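Local coordinates for KauB (Pseudomonas aeruginosa PAO1, PDB 6B4R), which is an aldehyde dehydrogenase that oxidises aldehydes with NAD(P)+, probably aminoaldehydes among a broad range of substrates, at residues Lys17-Ala22 with Gly26-Ala31; Val310-Lys315 with Ala415-Arg420; Val391-Lys396 with Val419-Asp424. All blocks are in the same frame, centred on the assembly; numbering follows the deposited sequence.

Contact 1: Lys17-Ala22 with Gly26-Ala31; sequences KIEGRA and GEYSNA
The Tyr28 ring and the side chain of Glu19 stack: Glu19 CG stands 3.8 Å from the ring centroid, near its normal but displaced toward the rim, so the contact qualifies as CH-pi. The carboxylate that follows lies 16° from parallel with the ring. With CG anti to the backbone N (chi1 -179°) and a bend at chi2, Glu19 lays its chain over that face. Arg21 also meets Tyr28, but at the tyrosine CB: Tyr28 CB sits 3.5 Å from Arg21 NH2, over one face of the guanidinium. Further along the same arginine, CG rests 3.4 Å from Asn30 OD1, a van der Waals contact.

What orients these groups is a set of polar bonds within Lys17-Ala22. Glu19 OE2 takes two donors: Arg21 NE at 2.7 Å, in a salt bridge met on the syn side but well out of the carboxylate plane, and the backbone Arg21 N at 3.2 Å, through the anti lone pair. The carboxylate holds the guanidinium with its plane 8° from parallel to the Tyr28 ring. The backbones join at one antiparallel hydrogen-bonded pair, where Ser29 N donates to Ala22 O (2.9 Å); the return bond from Ala22 N to Ser29 O is weak because its angle is poor.

This pair opens the small beta hairpin of strands 22-24 and 27-29. The hairpin lies against helix 198-210, where Tyr28 OH bonds Ile201 O and Glu19 touches Ile201, while the backbone of Gly20 pairs with Ala52 at the end of strand 47-52.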
ATOM      1  N   LYS A  17      28.143  37.546   9.607  1.00 36.45           N
ATOM      2  CA  LYS A  17      28.148  37.304  11.044  1.00 37.22           C
ATOM      3  C   LYS A  17      27.788  35.847  11.291  1.00 34.90           C
ATOM      4  O   LYS A  17      26.692  35.405  10.946  1.00 30.59           O
ATOM      5  CB  LYS A  17      27.150  38.212  11.768  1.00 32.19           C
ATOM      6  CG  LYS A  17      27.470  39.696  11.697  1.00 46.48           C
ATOM      7  CD  LYS A  17      26.789  40.362  10.513  1.00 61.59           C
ATOM      8  CE  LYS A  17      26.966  41.872  10.554  1.00 66.67           C
ATOM      9  NZ  LYS A  17      26.234  42.543   9.442  1.00 55.85           N
ATOM     10  N   ILE A  18      28.714  35.105  11.888  1.00 27.63           N
ATOM     11  CA  ILE A  18      28.545  33.667  12.067  1.00 32.51           C
ATOM     12  C   ILE A  18      28.193  33.285  13.503  1.00 34.22           C
ATOM     13  O   ILE A  18      28.943  33.567  14.435  1.00 32.89           O
ATOM     14  CB  ILE A  18      29.814  32.903  11.645  1.00 32.99           C
ATOM     15  CG1 ILE A  18      30.209  33.283  10.217  1.00 27.76           C
ATOM     16  CG2 ILE A  18      29.598  31.402  11.765  1.00 34.57           C
ATOM     17  CD1 ILE A  18      31.473  32.609   9.736  1.00 25.60           C
ATOM     18  N   GLU A  19      27.047  32.633  13.671  1.00 29.58           N
ATOM     19  CA  GLU A  19      26.618  32.148  14.976  1.00 27.76           C
ATOM     20  C   GLU A  19      27.315  30.829  15.304  1.00 33.57           C
ATOM     21  O   GLU A  19      27.431  29.951  14.449  1.00 33.97           O
ATOM     22  CB  GLU A  19      25.100  31.968  14.996  1.00 28.07           C
ATOM     23  CG  GLU A  19      24.544  31.485  16.324  1.00 32.20           C
ATOM     24  CD  GLU A  19      24.713  32.505  17.433  1.00 37.35           C
ATOM     25  OE1 GLU A  19      24.191  33.632  17.293  1.00 33.65           O
ATOM     26  OE2 GLU A  19      25.373  32.178  18.444  1.00 31.33           O
ATOM     27  N   GLY A  20      27.778  30.690  16.542  1.00 28.44           N
ATOM     28  CA  GLY A  20      28.520  29.507  16.941  1.00 25.94           C
ATOM     29  C   GLY A  20      27.983  28.827  18.185  1.00 30.19           C
ATOM     30  O   GLY A  20      28.523  27.812  18.627  1.00 29.12           O
ATOM     31  N   ARG A  21      26.916  29.378  18.752  1.00 25.72           N
ATOM     32  CA  ARG A  21      26.342  28.831  19.976  1.00 30.71           C
ATOM     33  C   ARG A  21      25.414  27.659  19.693  1.00 30.00           C
ATOM     34  O   ARG A  21      24.950  27.480  18.569  1.00 28.02           O
ATOM     35  CB  ARG A  21      25.592  29.916  20.751  1.00 30.41           C
ATOM     36  CG  ARG A  21      26.499  30.941  21.409  1.00 31.49           C
ATOM     37  CD  ARG A  21      25.688  32.052  22.051  1.00 25.13           C
ATOM     38  NE  ARG A  21      24.851  32.740  21.073  1.00 37.45           N
ATOM     39  CZ  ARG A  21      24.028  33.741  21.366  1.00 31.76           C
ATOM     40  NH1 ARG A  21      23.928  34.176  22.613  1.00 29.08           N
ATOM     41  NH2 ARG A  21      23.304  34.305  20.408  1.00 26.57           N
ATOM     42  N   ALA A  22      25.157  26.856  20.719  1.00 32.50           N
ATOM     43  CA  ALA A  22      24.185  25.778  20.623  1.00 31.77           C
ATOM     44  C   ALA A  22      22.781  26.368  20.602  1.00 25.31           C
ATOM     45  O   ALA A  22      22.581  27.518  20.986  1.00 29.02           O
ATOM     46  CB  ALA A  22      24.340  24.822  21.790  1.00 31.36           C
ATOM     47  N   GLY A  26      14.588  26.677  21.847  1.00 39.62           N
ATOM     48  CA  GLY A  26      14.228  27.890  21.135  1.00 34.41           C
ATOM     49  C   GLY A  26      15.180  29.059  21.309  1.00 31.64           C
ATOM     50  O   GLY A  26      14.921  30.147  20.798  1.00 36.26           O
ATOM     51  N   GLU A  27      16.281  28.843  22.025  1.00 33.29           N
ATOM     52  CA  GLU A  27      17.233  29.919  22.302  1.00 37.42           C
ATOM     53  C   GLU A  27      18.675  29.498  22.035  1.00 35.32           C
ATOM     54  O   GLU A  27      19.032  28.331  22.186  1.00 33.04           O
ATOM     55  CB  GLU A  27      17.114  30.384  23.759  1.00 37.27           C
ATOM     56  CG  GLU A  27      15.695  30.675  24.233  1.00 52.86           C
ATOM     57  CD  GLU A  27      15.077  31.880  23.546  1.00 68.50           C
ATOM     58  OE1 GLU A  27      13.831  31.986  23.546  1.00 62.62           O
ATOM     59  OE2 GLU A  27      15.832  32.722  23.015  1.00 73.59           O
ATOM     60  N   TYR A  28      19.504  30.461  21.645  1.00 32.56           N
ATOM     61  CA  TYR A  28      20.935  30.224  21.517  1.00 30.25           C
ATOM     62  C   TYR A  28      21.613  30.316  22.882  1.00 35.23           C
ATOM     63  O   TYR A  28      21.287  31.187  23.689  1.00 44.57           O
ATOM     64  CB  TYR A  28      21.571  31.220  20.542  1.00 30.30           C
ATOM     65  CG  TYR A  28      21.353  30.874  19.088  1.00 34.83           C
ATOM     66  CD1 TYR A  28      21.953  29.753  18.527  1.00 31.83           C
ATOM     67  CD2 TYR A  28      20.553  31.668  18.275  1.00 33.17           C
ATOM     68  CE1 TYR A  28      21.758  29.427  17.201  1.00 29.79           C
ATOM     69  CE2 TYR A  28      20.352  31.351  16.944  1.00 33.32           C
ATOM     70  CZ  TYR A  28      20.959  30.229  16.412  1.00 36.38           C
ATOM     71  OH  TYR A  28      20.765  29.905  15.089  1.00 36.32           O
ATOM     72  N   SER A  29      22.556  29.415  23.139  1.00 26.83           N
ATOM     73  CA  SER A  29      23.284  29.422  24.402  1.00 31.37           C
ATOM     74  C   SER A  29      24.639  28.731  24.284  1.00 31.19           C
ATOM     75  O   SER A  29      24.843  27.880  23.417  1.00 36.40           O
ATOM     76  CB  SER A  29      22.454  28.758  25.504  1.00 31.99           C
ATOM     77  OG  SER A  29      22.152  27.412  25.177  1.00 43.54           O
ATOM     78  N   ASN A  30      25.563  29.101  25.161  1.00 25.46           N
ATOM     79  CA  ASN A  30      26.872  28.462  25.195  1.00 33.30           C
ATOM     80  C   ASN A  30      26.766  27.059  25.770  1.00 33.99           C
ATOM     81  O   ASN A  30      25.694  26.633  26.203  1.00 32.48           O
ATOM     82  CB  ASN A  30      27.843  29.282  26.044  1.00 32.25           C
ATOM     83  CG  ASN A  30      27.915  30.735  25.613  1.00 43.23           C
ATOM     84  OD1 ASN A  30      28.009  31.040  24.423  1.00 37.83           O
ATOM     85  ND2 ASN A  30      27.869  31.640  26.584  1.00 36.45           N
ATOM     86  N   ALA A  31      27.880  26.336  25.772  1.00 35.80           N
ATOM     87  CA  ALA A  31      27.934  25.065  26.477  1.00 36.99           C
ATOM     88  C   ALA A  31      27.929  25.352  27.976  1.00 39.38           C
ATOM     89  O   ALA A  31      28.333  26.435  28.403  1.00 41.34           O
ATOM     90  CB  ALA A  31      29.172  24.285  26.078  1.00 33.04           C
TER

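Contact 2: Val310-Lys315 with Ala415-Arg420; sequences VERSIK and AEEAVR
Arg312 brings NH2 to 3.3 Å from Glu417 OE1, a salt bridge that joins two parts of the alpha/beta catalytic domain of the aldehyde dehydrogenase fold. Arg312 follows strand 307-311, and Glu417 lies in the first turn of helix 415-423, which comes directly after the neighbouring parallel strand 406-412. The evidence that this is a marginal, surface contact is direct: the two segments bury 56 Å² in all, and Arg312 and Glu417 alone make it.

The two chains cross at about a right angle, with the guanidinium and carboxylate planes 72° apart. This is not the flat, two-pronged pairing of the two groups; one oxygen approaches one nitrogen obliquely. Glu417 is extended, CG anti to its own backbone N (chi1 -174°), and reaches outward from the helix toward the arginine.

Both ends have stronger partners in Glu413, on the link between strand and helix. Its OE1 forms a salt bridge with Arg312 NE, and its backbone N donates to Glu417 OE1. The carboxylates gathered there would probably stabilise the positive charge of Arg312. Glu417 OE1 thus accepts the backbone N-H of Glu413 and lies within salt-bridge distance of Arg312 NH2.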
ATOM      1  N   VAL A 310      35.635  -2.153 -15.523  1.00 22.51           N
ATOM      2  CA  VAL A 310      35.545  -2.043 -16.978  1.00 26.77           C
ATOM      3  C   VAL A 310      35.761  -3.388 -17.667  1.00 33.40           C
ATOM      4  O   VAL A 310      36.694  -4.123 -17.339  1.00 24.81           O
ATOM      5  CB  VAL A 310      36.575  -1.037 -17.532  1.00 25.83           C
ATOM      6  CG1 VAL A 310      36.345  -0.797 -19.020  1.00 25.75           C
ATOM      7  CG2 VAL A 310      36.506   0.270 -16.764  1.00 29.66           C
ATOM      8  N   GLU A 311      34.892  -3.707 -18.622  1.00 36.35           N
ATOM      9  CA  GLU A 311      35.043  -4.928 -19.403  1.00 33.27           C
ATOM     10  C   GLU A 311      36.330  -4.845 -20.216  1.00 31.61           C
ATOM     11  O   GLU A 311      36.610  -3.824 -20.843  1.00 30.76           O
ATOM     12  CB  GLU A 311      33.837  -5.150 -20.316  1.00 34.64           C
ATOM     13  CG  GLU A 311      33.819  -6.514 -20.985  1.00 32.43           C
ATOM     14  CD  GLU A 311      32.485  -6.836 -21.629  1.00 41.52           C
ATOM     15  OE1 GLU A 311      31.605  -5.949 -21.658  1.00 41.15           O
ATOM     16  OE2 GLU A 311      32.316  -7.979 -22.103  1.00 50.87           O
ATOM     17  N   ARG A 312      37.106  -5.923 -20.192  1.00 29.84           N
ATOM     18  CA  ARG A 312      38.450  -5.920 -20.763  1.00 34.91           C
ATOM     19  C   ARG A 312      38.493  -5.563 -22.250  1.00 35.35           C
ATOM     20  O   ARG A 312      39.444  -4.935 -22.713  1.00 34.28           O
ATOM     21  CB  ARG A 312      39.140  -7.265 -20.516  1.00 33.84           C
ATOM     22  CG  ARG A 312      40.483  -7.133 -19.817  1.00 42.83           C
ATOM     23  CD  ARG A 312      41.165  -8.475 -19.648  1.00 40.18           C
ATOM     24  NE  ARG A 312      40.377  -9.394 -18.830  1.00 44.83           N
ATOM     25  CZ  ARG A 312      40.461  -9.476 -17.506  1.00 42.87           C
ATOM     26  NH1 ARG A 312      41.299  -8.690 -16.842  1.00 42.47           N
ATOM     27  NH2 ARG A 312      39.707 -10.344 -16.844  1.00 50.29           N
ATOM     28  N   SER A 313      37.459  -5.947 -22.991  1.00 29.99           N
ATOM     29  CA  SER A 313      37.435  -5.726 -24.435  1.00 32.75           C
ATOM     30  C   SER A 313      37.360  -4.248 -24.842  1.00 39.64           C
ATOM     31  O   SER A 313      37.643  -3.910 -25.992  1.00 44.30           O
ATOM     32  CB  SER A 313      36.296  -6.516 -25.088  1.00 30.25           C
ATOM     33  OG  SER A 313      35.037  -6.146 -24.553  1.00 46.31           O
ATOM     34  N   ILE A 314      36.978  -3.375 -23.912  1.00 29.37           N
ATOM     35  CA  ILE A 314      36.895  -1.944 -24.208  1.00 32.30           C
ATOM     36  C   ILE A 314      37.746  -1.088 -23.281  1.00 29.37           C
ATOM     37  O   ILE A 314      37.607   0.131 -23.267  1.00 32.27           O
ATOM     38  CB  ILE A 314      35.453  -1.413 -24.120  1.00 36.07           C
ATOM     39  CG1 ILE A 314      34.902  -1.627 -22.709  1.00 35.64           C
ATOM     40  CG2 ILE A 314      34.575  -2.066 -25.177  1.00 34.94           C
ATOM     41  CD1 ILE A 314      33.689  -0.786 -22.389  1.00 33.18           C
ATOM     42  N   LYS A 315      38.625  -1.723 -22.515  1.00 31.39           N
ATOM     43  CA  LYS A 315      39.431  -1.007 -21.532  1.00 35.08           C
ATOM     44  C   LYS A 315      40.386  -0.003 -22.179  1.00 32.86           C
ATOM     45  O   LYS A 315      40.578   1.101 -21.668  1.00 33.10           O
ATOM     46  CB  LYS A 315      40.206  -1.998 -20.658  1.00 37.02           C
ATOM     47  CG  LYS A 315      40.863  -1.381 -19.431  1.00 30.46           C
ATOM     48  CD  LYS A 315      42.315  -1.016 -19.690  1.00 43.91           C
ATOM     49  CE  LYS A 315      42.945  -0.376 -18.464  1.00 44.86           C
ATOM     50  NZ  LYS A 315      44.387  -0.065 -18.684  1.00 46.42           N
ATOM     51  N   ALA A 415      30.226 -10.555 -17.448  1.00 25.39           N
ATOM     52  CA  ALA A 415      29.233 -10.138 -16.464  1.00 27.15           C
ATOM     53  C   ALA A 415      29.331 -10.926 -15.163  1.00 27.04           C
ATOM     54  O   ALA A 415      29.118 -10.378 -14.083  1.00 27.78           O
ATOM     55  CB  ALA A 415      27.829 -10.253 -17.047  1.00 25.82           C
ATOM     56  N   GLU A 416      29.655 -12.211 -15.270  1.00 28.66           N
ATOM     57  CA  GLU A 416      29.774 -13.069 -14.095  1.00 33.01           C
ATOM     58  C   GLU A 416      30.907 -12.617 -13.178  1.00 32.51           C
ATOM     59  O   GLU A 416      30.735 -12.534 -11.961  1.00 32.16           O
ATOM     60  CB  GLU A 416      29.972 -14.530 -14.505  1.00 33.27           C
ATOM     61  CG  GLU A 416      28.683 -15.263 -14.855  1.00 36.51           C
ATOM     62  CD  GLU A 416      27.977 -14.669 -16.061  1.00 70.67           C
ATOM     63  OE1 GLU A 416      28.668 -14.140 -16.961  1.00 62.76           O
ATOM     64  OE2 GLU A 416      26.728 -14.727 -16.107  1.00 78.45           O
ATOM     65  N   GLU A 417      32.062 -12.327 -13.766  1.00 24.01           N
ATOM     66  CA  GLU A 417      33.200 -11.843 -12.994  1.00 27.61           C
ATOM     67  C   GLU A 417      32.938 -10.433 -12.462  1.00 28.94           C
ATOM     68  O   GLU A 417      33.350 -10.096 -11.352  1.00 25.68           O
ATOM     69  CB  GLU A 417      34.482 -11.873 -13.831  1.00 22.21           C
ATOM     70  CG  GLU A 417      35.733 -11.516 -13.042  1.00 24.70           C
ATOM     71  CD  GLU A 417      37.008 -11.675 -13.846  1.00 30.87           C
ATOM     72  OE1 GLU A 417      37.103 -11.090 -14.945  1.00 31.47           O
ATOM     73  OE2 GLU A 417      37.918 -12.389 -13.376  1.00 39.89           O
ATOM     74  N   ALA A 418      32.247  -9.618 -13.255  1.00 24.84           N
ATOM     75  CA  ALA A 418      31.916  -8.253 -12.856  1.00 25.71           C
ATOM     76  C   ALA A 418      31.081  -8.241 -11.581  1.00 27.19           C
ATOM     77  O   ALA A 418      31.352  -7.473 -10.657  1.00 22.08           O
ATOM     78  CB  ALA A 418      31.187  -7.531 -13.973  1.00 20.83           C
ATOM     79  N   VAL A 419      30.071  -9.104 -11.535  1.00 26.65           N
ATOM     80  CA  VAL A 419      29.217  -9.227 -10.358  1.00 25.67           C
ATOM     81  C   VAL A 419      30.016  -9.736  -9.158  1.00 24.57           C
ATOM     82  O   VAL A 419      29.827  -9.264  -8.036  1.00 28.55           O
ATOM     83  CB  VAL A 419      28.008 -10.155 -10.630  1.00 23.19           C
ATOM     84  CG1 VAL A 419      27.235 -10.433  -9.353  1.00 18.68           C
ATOM     85  CG2 VAL A 419      27.097  -9.543 -11.682  1.00 20.49           C
ATOM     86  N   ARG A 420      30.917 -10.688  -9.404  1.00 21.25           N
ATOM     87  CA  ARG A 420      31.757 -11.241  -8.342  1.00 23.32           C
ATOM     88  C   ARG A 420      32.663 -10.184  -7.717  1.00 23.71           C
ATOM     89  O   ARG A 420      32.739 -10.064  -6.495  1.00 24.13           O
ATOM     90  CB  ARG A 420      32.599 -12.416  -8.852  1.00 26.85           C
ATOM     91  CG  ARG A 420      31.827 -13.712  -9.051  1.00 30.23           C
ATOM     92  CD  ARG A 420      32.753 -14.924  -8.975  1.00 36.34           C
ATOM     93  NE  ARG A 420      33.750 -14.932 -10.042  1.00 42.38           N
ATOM     94  CZ  ARG A 420      33.617 -15.600 -11.183  1.00 47.50           C
ATOM     95  NH1 ARG A 420      32.526 -16.320 -11.410  1.00 44.37           N
ATOM     96  NH2 ARG A 420      34.578 -15.549 -12.097  1.00 44.69           N
TER

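Contact 3: Val391-Lys396 with Val419-Asp424; sequences VTNAMK and VRIAND
A type I beta turn, Thr392 to Met395, docks against the C-terminal part of helix 415-423 through its second residue, Asn393, which faces Ile421 and Asp424. The turn is closed by Met395 N on Thr392 O at 3.2 Å. From it Asn393 reaches toward the helix with CG anti to the backbone N (chi1 -161°), which sends the amide alongside Ile421 and past Asp424.

The amide nitrogen carries the polar contact. Asn393 ND2 donates to Asp424 O at 3.0 Å, in the carbonyl plane and on a lone pair, with a C=O...donor angle of 132°. A second bond, from ND2 to Asp424 OD2 at 3.2 Å, is weak because the N-H points poorly at the oxygen; separately, the amide and carboxylate planes stand 78° apart. Asn393 ND2 is also 3.2 Å from Ile421 O, but the angle is too poor for a bond. The apolar share is one methyl: Ile421 CG2 lies 3.8 Å from Asn393 CB. A water sits 2.9 Å from Asn393 OD1 and also from Asp424 O, so these two oxygens share it, beside the direct bond from ND2.

Two arginines tie the same atoms to the rest of the domain. Arg307 NH1 donates to both Ile421 O and Asn393 OD1, and Arg399 NH1 meets Asn393 O while forming a salt bridge with Asp424 OD2. The turn lies between strand 382-389 and helix 396-399, with Asn393 touching Ile410 and Ile421 touching Phe412, both of strand 406-412, beside the helix.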
ATOM      1  N   VAL A 391      44.459  -1.883 -11.166  1.00 34.16           N
ATOM      2  CA  VAL A 391      44.135  -2.189  -9.782  1.00 31.23           C
ATOM      3  C   VAL A 391      43.396  -3.519  -9.702  1.00 26.44           C
ATOM      4  O   VAL A 391      42.565  -3.827 -10.555  1.00 30.57           O
ATOM      5  CB  VAL A 391      43.259  -1.075  -9.163  1.00 27.33           C
ATOM      6  CG1 VAL A 391      43.033  -1.324  -7.681  1.00 21.30           C
ATOM      7  CG2 VAL A 391      43.900   0.286  -9.379  1.00 27.50           C
ATOM      8  N   THR A 392      43.715  -4.314  -8.685  1.00 27.24           N
ATOM      9  CA  THR A 392      42.960  -5.527  -8.404  1.00 30.01           C
ATOM     10  C   THR A 392      42.096  -5.293  -7.173  1.00 28.69           C
ATOM     11  O   THR A 392      42.395  -4.423  -6.354  1.00 30.09           O
ATOM     12  CB  THR A 392      43.880  -6.736  -8.161  1.00 28.94           C
ATOM     13  OG1 THR A 392      44.651  -6.523  -6.972  1.00 35.45           O
ATOM     14  CG2 THR A 392      44.815  -6.941  -9.343  1.00 22.36           C
ATOM     15  N   ASN A 393      41.031  -6.075  -7.036  1.00 29.92           N
ATOM     16  CA  ASN A 393      40.086  -5.889  -5.940  1.00 28.70           C
ATOM     17  C   ASN A 393      40.621  -6.396  -4.598  1.00 27.31           C
ATOM     18  O   ASN A 393      39.868  -6.557  -3.640  1.00 35.95           O
ATOM     19  CB  ASN A 393      38.748  -6.558  -6.269  1.00 35.41           C
ATOM     20  CG  ASN A 393      37.609  -6.033  -5.418  1.00 29.99           C
ATOM     21  OD1 ASN A 393      37.491  -4.829  -5.192  1.00 28.18           O
ATOM     22  ND2 ASN A 393      36.777  -6.939  -4.923  1.00 28.21           N
ATOM     23  N   ALA A 394      41.926  -6.645  -4.537  1.00 30.15           N
ATOM     24  CA  ALA A 394      42.562  -7.110  -3.312  1.00 27.26           C
ATOM     25  C   ALA A 394      43.472  -6.031  -2.740  1.00 27.76           C
ATOM     26  O   ALA A 394      43.838  -6.071  -1.565  1.00 29.43           O
ATOM     27  CB  ALA A 394      43.351  -8.380  -3.579  1.00 29.08           C
ATOM     28  N   MET A 395      43.833  -5.067  -3.583  1.00 28.62           N
ATOM     29  CA  MET A 395      44.683  -3.957  -3.167  1.00 32.68           C
ATOM     30  C   MET A 395      43.996  -3.101  -2.108  1.00 36.90           C
ATOM     31  O   MET A 395      42.770  -3.106  -1.990  1.00 35.74           O
ATOM     32  CB  MET A 395      45.072  -3.097  -4.370  1.00 32.83           C
ATOM     33  CG  MET A 395      45.922  -3.820  -5.397  1.00 27.22           C
ATOM     34  SD  MET A 395      46.362  -2.771  -6.794  1.00 36.39           S
ATOM     35  CE  MET A 395      47.382  -3.890  -7.755  1.00 26.78           C
ATOM     36  N   LYS A 396      44.797  -2.371  -1.339  1.00 35.83           N
ATOM     37  CA  LYS A 396      44.285  -1.569  -0.233  1.00 37.79           C
ATOM     38  C   LYS A 396      43.366  -0.444  -0.712  1.00 32.49           C
ATOM     39  O   LYS A 396      42.341  -0.162  -0.090  1.00 31.92           O
ATOM     40  CB  LYS A 396      45.439  -0.996   0.594  1.00 30.89           C
ATOM     41  CG  LYS A 396      44.999  -0.266   1.851  1.00 39.00           C
ATOM     42  CD  LYS A 396      46.177   0.375   2.565  1.00 45.10           C
ATOM     43  CE  LYS A 396      45.741   1.034   3.864  1.00 43.81           C
ATOM     44  NZ  LYS A 396      46.846   1.802   4.504  1.00 49.91           N
ATOM     45  N   VAL A 419      30.071  -9.104 -11.535  1.00 26.65           N
ATOM     46  CA  VAL A 419      29.217  -9.227 -10.358  1.00 25.67           C
ATOM     47  C   VAL A 419      30.016  -9.736  -9.158  1.00 24.57           C
ATOM     48  O   VAL A 419      29.827  -9.264  -8.036  1.00 28.55           O
ATOM     49  CB  VAL A 419      28.008 -10.155 -10.630  1.00 23.19           C
ATOM     50  CG1 VAL A 419      27.235 -10.433  -9.353  1.00 18.68           C
ATOM     51  CG2 VAL A 419      27.097  -9.543 -11.682  1.00 20.49           C
ATOM     52  N   ARG A 420      30.917 -10.688  -9.404  1.00 21.25           N
ATOM     53  CA  ARG A 420      31.757 -11.241  -8.342  1.00 23.32           C
ATOM     54  C   ARG A 420      32.663 -10.184  -7.717  1.00 23.71           C
ATOM     55  O   ARG A 420      32.739 -10.064  -6.495  1.00 24.13           O
ATOM     56  CB  ARG A 420      32.599 -12.416  -8.852  1.00 26.85           C
ATOM     57  CG  ARG A 420      31.827 -13.712  -9.051  1.00 30.23           C
ATOM     58  CD  ARG A 420      32.753 -14.924  -8.975  1.00 36.34           C
ATOM     59  NE  ARG A 420      33.750 -14.932 -10.042  1.00 42.38           N
ATOM     60  CZ  ARG A 420      33.617 -15.600 -11.183  1.00 47.50           C
ATOM     61  NH1 ARG A 420      32.526 -16.320 -11.410  1.00 44.37           N
ATOM     62  NH2 ARG A 420      34.578 -15.549 -12.097  1.00 44.69           N
ATOM     63  N   ILE A 421      33.350  -9.425  -8.565  1.00 21.46           N
ATOM     64  CA  ILE A 421      34.236  -8.365  -8.103  1.00 24.11           C
ATOM     65  C   ILE A 421      33.450  -7.271  -7.383  1.00 27.04           C
ATOM     66  O   ILE A 421      33.878  -6.768  -6.341  1.00 23.29           O
ATOM     67  CB  ILE A 421      35.030  -7.751  -9.275  1.00 23.95           C
ATOM     68  CG1 ILE A 421      35.923  -8.813  -9.926  1.00 18.96           C
ATOM     69  CG2 ILE A 421      35.855  -6.565  -8.803  1.00 17.32           C
ATOM     70  CD1 ILE A 421      36.784  -8.291 -11.052  1.00 17.76           C
ATOM     71  N   ALA A 422      32.292  -6.919  -7.936  1.00 18.69           N
ATOM     72  CA  ALA A 422      31.466  -5.854  -7.376  1.00 21.64           C
ATOM     73  C   ALA A 422      30.907  -6.214  -6.003  1.00 27.84           C
ATOM     74  O   ALA A 422      30.755  -5.347  -5.142  1.00 27.91           O
ATOM     75  CB  ALA A 422      30.336  -5.500  -8.332  1.00 25.12           C
ATOM     76  N   ASN A 423      30.607  -7.494  -5.798  1.00 24.55           N
ATOM     77  CA  ASN A 423      30.060  -7.946  -4.522  1.00 24.01           C
ATOM     78  C   ASN A 423      31.137  -8.290  -3.500  1.00 21.90           C
ATOM     79  O   ASN A 423      30.849  -8.461  -2.315  1.00 22.57           O
ATOM     80  CB  ASN A 423      29.122  -9.139  -4.720  1.00 19.26           C
ATOM     81  CG  ASN A 423      27.769  -8.734  -5.272  1.00 28.32           C
ATOM     82  OD1 ASN A 423      27.312  -7.606  -5.073  1.00 22.95           O
ATOM     83  ND2 ASN A 423      27.116  -9.659  -5.966  1.00 26.21           N
ATOM     84  N   ASP A 424      32.377  -8.393  -3.966  1.00 24.83           N
ATOM     85  CA  ASP A 424      33.496  -8.713  -3.088  1.00 30.27           C
ATOM     86  C   ASP A 424      33.911  -7.486  -2.278  1.00 29.15           C
ATOM     87  O   ASP A 424      34.929  -6.848  -2.554  1.00 28.50           O
ATOM     88  CB  ASP A 424      34.675  -9.257  -3.896  1.00 28.82           C
ATOM     89  CG  ASP A 424      35.827  -9.702  -3.020  1.00 30.46           C
ATOM     90  OD1 ASP A 424      35.600  -9.958  -1.817  1.00 30.48           O
ATOM     91  OD2 ASP A 424      36.960  -9.799  -3.537  1.00 47.03           O
TER
HETATM   92  O   HOH W   1      36.479  -4.341  -2.561  1.00 33.21           O

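In the fold
Contacts 2 and 3 share helix 415-423, with Val419 and Arg420 common to both, and their centres are 11 Å apart. Contact 2 uses the beginning of the helix, through Glu417, and contact 3 its C-terminal part, through Ile421, and the residue Asp424 just beyond it, so that both ends are tied to loops flanking the parallel strands of one sheet. Contact 1 lies on the opposite side of the chain's centre, its own centre 53 Å from that of contact 2 and 46 Å from that of contact 3. None of the three lies at the known or predicted sites: Cys302, the predicted catalytic Glu267, the potassium site and the pocket of the bound polyether ligand are all elsewhere.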